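Local coordinates for putative NADH dehydrogenase/NAD(P)H nitroreductase (Bacteroides thetaiotaomicron VPI-5482, PDB 3KWK) that binds flavin mononucleotide and probably acts as an NAD(P)H-dependent oxidoreductase of the nitroreductase family, at the interface of chains A and B. Residues are numbered along the deposited sequence; one frame, centred on the assembly and turned at random. Chains: chain A/B, Putative NADH dehydrogenase/NAD(P)H nitroreductase.

Contact 1: the interface of chains A and B. Residues chain A 55, 140-141, 144; chain B 168-169, 171, 175.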
# COMPACT_ATOMS: atom_id res chain seq x y z
N GLU A 55 9.22 5.42 9.54
CA GLU A 55 9.73 6.72 9.97
C GLU A 55 9.49 7.68 8.82
O GLU A 55 9.79 7.35 7.67
CB GLU A 55 11.24 6.61 10.29
CG GLU A 55 11.61 5.62 11.43
CD GLU A 55 11.21 6.07 12.83
OE1 GLU A 55 10.89 7.25 13.08
OE2 GLU A 55 11.19 5.17 13.71
N LEU A 140 19.94 10.23 7.71
CA LEU A 140 19.33 8.99 8.18
C LEU A 140 20.38 8.08 8.80
O LEU A 140 21.45 7.83 8.21
CB LEU A 140 18.64 8.24 7.04
CG LEU A 140 17.52 8.95 6.29
CD1 LEU A 140 17.03 8.01 5.18
CD2 LEU A 140 16.40 9.38 7.23
N PRO A 141 20.11 7.61 10.04
CA PRO A 141 20.93 6.53 10.55
C PRO A 141 20.97 5.33 9.60
O PRO A 141 20.05 5.15 8.83
CB PRO A 141 20.27 6.18 11.87
CG PRO A 141 19.51 7.48 12.32
CD PRO A 141 19.01 7.98 10.96
N ILE A 144 17.93 3.01 9.05
CA ILE A 144 16.73 3.65 8.51
C ILE A 144 16.85 3.78 7.01
O ILE A 144 17.69 4.53 6.53
CB ILE A 144 16.48 5.02 9.16
CG1 ILE A 144 16.41 4.93 10.69
CG2 ILE A 144 15.16 5.66 8.65
CD1 ILE A 144 15.39 3.91 11.32
N LYS B 168 6.73 10.38 17.57
CA LYS B 168 8.16 10.10 17.55
C LYS B 168 8.64 9.66 16.17
O LYS B 168 9.83 9.71 15.88
CB LYS B 168 8.53 9.03 18.58
CG LYS B 168 8.14 9.34 20.01
CD LYS B 168 8.68 8.31 20.99
CE LYS B 168 8.10 6.94 20.76
NZ LYS B 168 6.62 6.95 20.88
N LYS B 169 7.71 9.20 15.33
CA LYS B 169 8.04 8.73 13.99
C LYS B 169 7.96 9.85 12.93
O LYS B 169 8.06 9.55 11.73
CB LYS B 169 7.09 7.55 13.60
CG LYS B 169 7.09 6.30 14.50
CD LYS B 169 8.35 5.47 14.35
CE LYS B 169 8.12 3.93 14.34
NZ LYS B 169 9.32 3.13 13.78
N HIS B 171 9.77 13.32 11.62
CA HIS B 171 11.05 14.03 11.62
C HIS B 171 10.92 15.20 10.66
O HIS B 171 10.37 15.05 9.59
CB HIS B 171 12.20 13.09 11.20
CG HIS B 171 12.21 11.80 11.96
ND1 HIS B 171 13.03 11.56 13.04
CD2 HIS B 171 11.46 10.68 11.81
CE1 HIS B 171 12.80 10.34 13.51
NE2 HIS B 171 11.83 9.79 12.80
N TYR B 175 16.69 13.71 10.47
CA TYR B 175 16.28 12.69 11.41
C TYR B 175 16.29 13.07 12.90
O TYR B 175 17.34 13.54 13.31
CB TYR B 175 17.14 11.45 11.21
CG TYR B 175 16.39 10.22 11.68
CD1 TYR B 175 15.36 9.67 10.91
CD2 TYR B 175 16.69 9.61 12.90
CE1 TYR B 175 14.68 8.56 11.34
CE2 TYR B 175 15.99 8.47 13.30
CZ TYR B 175 14.99 7.97 12.54
OH TYR B 175 14.31 6.85 12.94
OXT TYR B 175 15.31 12.88 13.69
O HOH W 1 11.56 7.57 15.82
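B:Tyr175 turns its ring into chain A with CG anti to the backbone N (chi1 -155°), and A:Glu55 meets the phenol end with a side chain bent at chi2 (-71°). The carboxylate oxygen OE1 of A:Glu55 accepts a hydrogen bond from the imidazole NE2 of B:His171 at 2.7 Å. The bond is nearly straight at the hydrogen (173°) and lies in the ring plane, but it meets OE1 on the anti side, tilted out of the carboxylate plane. B:Lys169 crosses A:Glu55 and sets its ammonium NZ 2.8 Å from OE2, above the carboxylate plane, forming a salt bridge. A water also joins OE1 to the carbonyl oxygen of B:Lys168. The histidine is held from behind: its ND1 donates to the terminal carboxylate OXT of B:Tyr175 at 2.7 Å, so both ring nitrogens are tied to carboxylates, which is likely to favour a doubly protonated ring. The tyrosine ring lies between A:Pro141, whose CD sits 3.7 Å from the ring centroid in a CH-pi contact, and B:His171 on the opposite face. A:Ile144 packs near the phenol through CG1 and CD1, while CD2 of A:Leu140 approaches CD1 of the tyrosine at 3.8 Å. The C-terminal end of chain B, from 3-10 helix 167-169 through strand 170-172 to its last residue, thus lies against chain A at strand 54-59, the start of strand 144-153 and the loop leading into it.

Contact 2: the interface of chains A and B. Residues chain A 41, 44, 107, 110; chain B 16-17, 106, 110.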
# COMPACT_ATOMS: atom_id res chain seq x y z
N ALA A 41 -2.48 9.17 8.30
CA ALA A 41 -2.90 8.17 7.37
C ALA A 41 -1.78 7.10 7.14
O ALA A 41 -2.01 5.88 7.22
CB ALA A 41 -3.36 8.77 6.00
N SER A 44 -1.40 4.57 9.84
CA SER A 44 -2.57 3.65 10.00
C SER A 44 -2.43 2.41 9.15
O SER A 44 -3.29 1.54 9.23
CB SER A 44 -3.84 4.37 9.60
OG SER A 44 -4.01 5.55 10.38
N ASN A 107 -1.41 4.82 1.69
CA ASN A 107 -2.30 5.64 2.53
C ASN A 107 -2.03 7.14 2.39
O ASN A 107 -2.96 7.94 2.37
CB ASN A 107 -2.19 5.24 3.98
CG ASN A 107 -3.00 4.02 4.31
OD1 ASN A 107 -3.73 3.47 3.47
ND2 ASN A 107 -2.89 3.59 5.59
N LEU A 110 -3.42 8.32 -0.93
CA LEU A 110 -4.88 8.34 -0.87
C LEU A 110 -5.35 9.54 -0.05
O LEU A 110 -6.27 10.28 -0.45
CB LEU A 110 -5.42 7.02 -0.35
CG LEU A 110 -5.30 5.83 -1.26
CD1 LEU A 110 -5.75 4.56 -0.50
CD2 LEU A 110 -6.14 6.03 -2.47
N ILE B 16 -9.48 4.82 6.08
CA ILE B 16 -8.09 4.52 6.35
C ILE B 16 -7.85 4.33 7.87
O ILE B 16 -7.12 3.42 8.31
CB ILE B 16 -7.17 5.64 5.80
CG1 ILE B 16 -7.08 5.54 4.27
CG2 ILE B 16 -5.76 5.59 6.45
CD1 ILE B 16 -6.55 6.83 3.54
N PHE B 17 -8.47 5.19 8.67
CA PHE B 17 -8.30 5.12 10.13
C PHE B 17 -9.06 3.94 10.77
O PHE B 17 -8.62 3.42 11.80
CB PHE B 17 -8.74 6.42 10.80
CG PHE B 17 -7.97 7.66 10.34
CD1 PHE B 17 -6.67 7.60 9.91
CD2 PHE B 17 -8.61 8.89 10.34
CE1 PHE B 17 -6.01 8.79 9.48
CE2 PHE B 17 -7.96 10.04 9.94
CZ PHE B 17 -6.64 9.97 9.49
N GLN B 106 -3.10 -3.08 -0.07
CA GLN B 106 -3.64 -2.11 0.88
C GLN B 106 -4.96 -1.55 0.33
O GLN B 106 -5.94 -1.36 1.07
CB GLN B 106 -2.68 -0.94 1.14
CG GLN B 106 -3.21 0.18 2.05
CD GLN B 106 -3.58 -0.27 3.43
OE1 GLN B 106 -3.37 -1.44 3.80
NE2 GLN B 106 -4.11 0.67 4.24
N LEU B 110 -8.58 -1.75 2.25
CA LEU B 110 -9.37 -0.55 2.44
C LEU B 110 -10.76 -0.73 1.82
O LEU B 110 -11.80 -0.40 2.44
CB LEU B 110 -8.65 0.68 1.90
CG LEU B 110 -7.44 1.13 2.66
CD1 LEU B 110 -6.73 2.27 1.87
CD2 LEU B 110 -7.84 1.62 4.01
O HOH W 2 -5.13 1.82 7.15
O HOH W 3 -6.26 1.62 10.38
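Helix 97-114 of each chain meets its mate near the two-fold axis, and helix 11-18 of chain B packs beside this helix pair. A:Leu110 and B:Leu110 reach toward each other tip to tip, with their CD1 methyls 3.4 Å apart, tighter than usual van der Waals contact. Next to them, the amide NE2 of B:Gln106 donates to OD1 of A:Asn107 at 2.9 Å (155° at the hydrogen). The C=O...N angle of 109° shows a side-on approach, and the two amide planes stand 62° apart. CG of B:Gln106 points away from the backbone N and the chain then bends at chi2, which carries its amide across that of A:Asn107. At the other end of the asparagine amide, ND2 donates to the carbonyl oxygen of A:Ala41 at 2.9 Å, from above the carbonyl plane, and also meets a water shared by the carbonyl oxygens of A:Ser44 and B:Ile16. Bonds at both ends therefore fix the rotation of this amide. A leucine in place of A:Asn107 would probably leave B:Gln106 NE2 and the carbonyl of A:Ala41 without these partners. CG2 of B:Ile16 lies 3.6 Å from ND2 of A:Asn107, and B:Phe17 turns its ring edge toward the backbone N of A:Ala41, with CD1 3.4 Å from the hydroxyl OG of A:Ser44. The site lies centrally in the dimer, where chain B's helix 11-18 meets chain A's helix 97-114 and the end of helix 32-43.

Contact 3: the interface of chains A and B. Residues chain A 37, 41, 111, 114-115; chain B 10, 12-13.
The polar part of this contact joins B:Asn10 to A:Ser114. The amide ND2 of B:Asn10 donates to the hydroxyl OG of A:Ser114 at 3.0 Å, with 146° at the hydrogen and the oxygen tilted from the amide plane. That hydroxyl in turn donates to the carbonyl oxygen of A:Ala111, one turn earlier in the same helix, at 2.7 Å. A chi1 of 74° places OG between the backbone N and the carbonyl carbon of A:Ser114, from where it can receive the asparagine while giving its own hydrogen to the helix. On the other side of the B:Asn10 amide, OD1 accepts a hydrogen bond from the backbone N of B:Leu13 at 2.9 Å, nearly straight at the hydrogen (174°). This is an N-cap of helix 11-18, and bonds at both ends of the amide restrain its rotation. Apolar contacts flank the polar pair. B:Leu13 enters with both branches: CD2 meets the methyl CB of A:Ala111 at 3.7 Å, while CD1 lies 4.0 Å from the selenium SE of A:Met115, a selenomethionine, and close to CD1 of A:Leu37. The leucine side chain crosses those of A:Leu37 and A:Met115 at about right angles. CB of B:Ala12 packs on CB of A:Ser114 at 3.8 Å. Together the contacts fasten the start of chain B's helix 11-18 to the end of chain A's helix 97-114, with the capping asparagine serving both its own helix and the partner chain.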
# COMPACT_ATOMS: atom_id res chain seq x y z
N LEU A 37 -2.64 15.13 8.72
CA LEU A 37 -3.55 14.04 8.38
C LEU A 37 -2.93 13.03 7.42
O LEU A 37 -3.19 11.83 7.51
CB LEU A 37 -4.88 14.60 7.86
CG LEU A 37 -5.81 15.14 8.95
CD1 LEU A 37 -6.91 16.06 8.34
CD2 LEU A 37 -6.46 13.98 9.73
N ALA A 41 -2.48 9.17 8.30
CA ALA A 41 -2.90 8.17 7.37
C ALA A 41 -1.78 7.10 7.14
O ALA A 41 -2.01 5.88 7.22
CB ALA A 41 -3.36 8.77 6.00
N ALA A 111 -4.68 9.80 1.07
CA ALA A 111 -4.98 10.94 1.91
C ALA A 111 -4.84 12.25 1.15
O ALA A 111 -5.72 13.12 1.18
CB ALA A 111 -4.05 10.91 3.20
N SER A 114 -7.66 12.77 -1.28
CA SER A 114 -8.94 13.06 -0.61
C SER A 114 -9.11 14.49 -0.11
O SER A 114 -10.20 14.92 0.16
CB SER A 114 -9.15 12.12 0.62
OG SER A 114 -8.33 12.47 1.74
N MSE A 115 -7.99 15.21 -0.00
CA MSE A 115 -7.94 16.59 0.50
C MSE A 115 -7.55 17.57 -0.61
O MSE A 115 -7.12 18.68 -0.36
CB MSE A 115 -6.95 16.69 1.68
CG MSE A 115 -7.45 15.84 2.89
SE MSE A 115 -6.35 16.05 4.43
CE MSE A 115 -4.91 14.94 3.90
N ASN B 10 -12.50 13.57 6.16
CA ASN B 10 -13.45 13.11 5.13
C ASN B 10 -13.65 11.56 5.16
O ASN B 10 -13.01 10.90 5.95
CB ASN B 10 -12.89 13.57 3.79
CG ASN B 10 -11.53 12.97 3.51
OD1 ASN B 10 -11.44 11.77 3.46
ND2 ASN B 10 -10.48 13.81 3.33
N ALA B 12 -12.85 9.12 3.10
CA ALA B 12 -11.67 8.34 2.72
C ALA B 12 -10.70 8.18 3.90
O ALA B 12 -10.16 7.09 4.19
CB ALA B 12 -10.95 8.94 1.49
N LEU B 13 -10.40 9.30 4.57
CA LEU B 13 -9.56 9.26 5.75
C LEU B 13 -10.20 8.43 6.83
O LEU B 13 -9.51 7.62 7.41
CB LEU B 13 -9.29 10.67 6.28
CG LEU B 13 -8.34 11.54 5.47
CD1 LEU B 13 -8.36 12.97 6.09
CD2 LEU B 13 -6.94 10.93 5.45

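Contacts 2 and 3 are neighbours, their C-alpha centres about 8 Å apart. They share A:Ala41 and, more widely, helices 32-43 and 97-114 of chain A facing helix 11-18 of chain B; contact 2 adds helix 97-114 of chain B, and the two probably form one continuous surface. Contact 1 stands apart, about 21 Å from contact 2 and 23 Å from contact 3 between C-alpha centres, and uses the C-terminal end of chain B instead. Both ends of one chain therefore embrace its partner, and the two-fold repeats each contact with the chains exchanged. Such an intertwined pair is consistent with the homodimers typical of FMN-dependent nitroreductases.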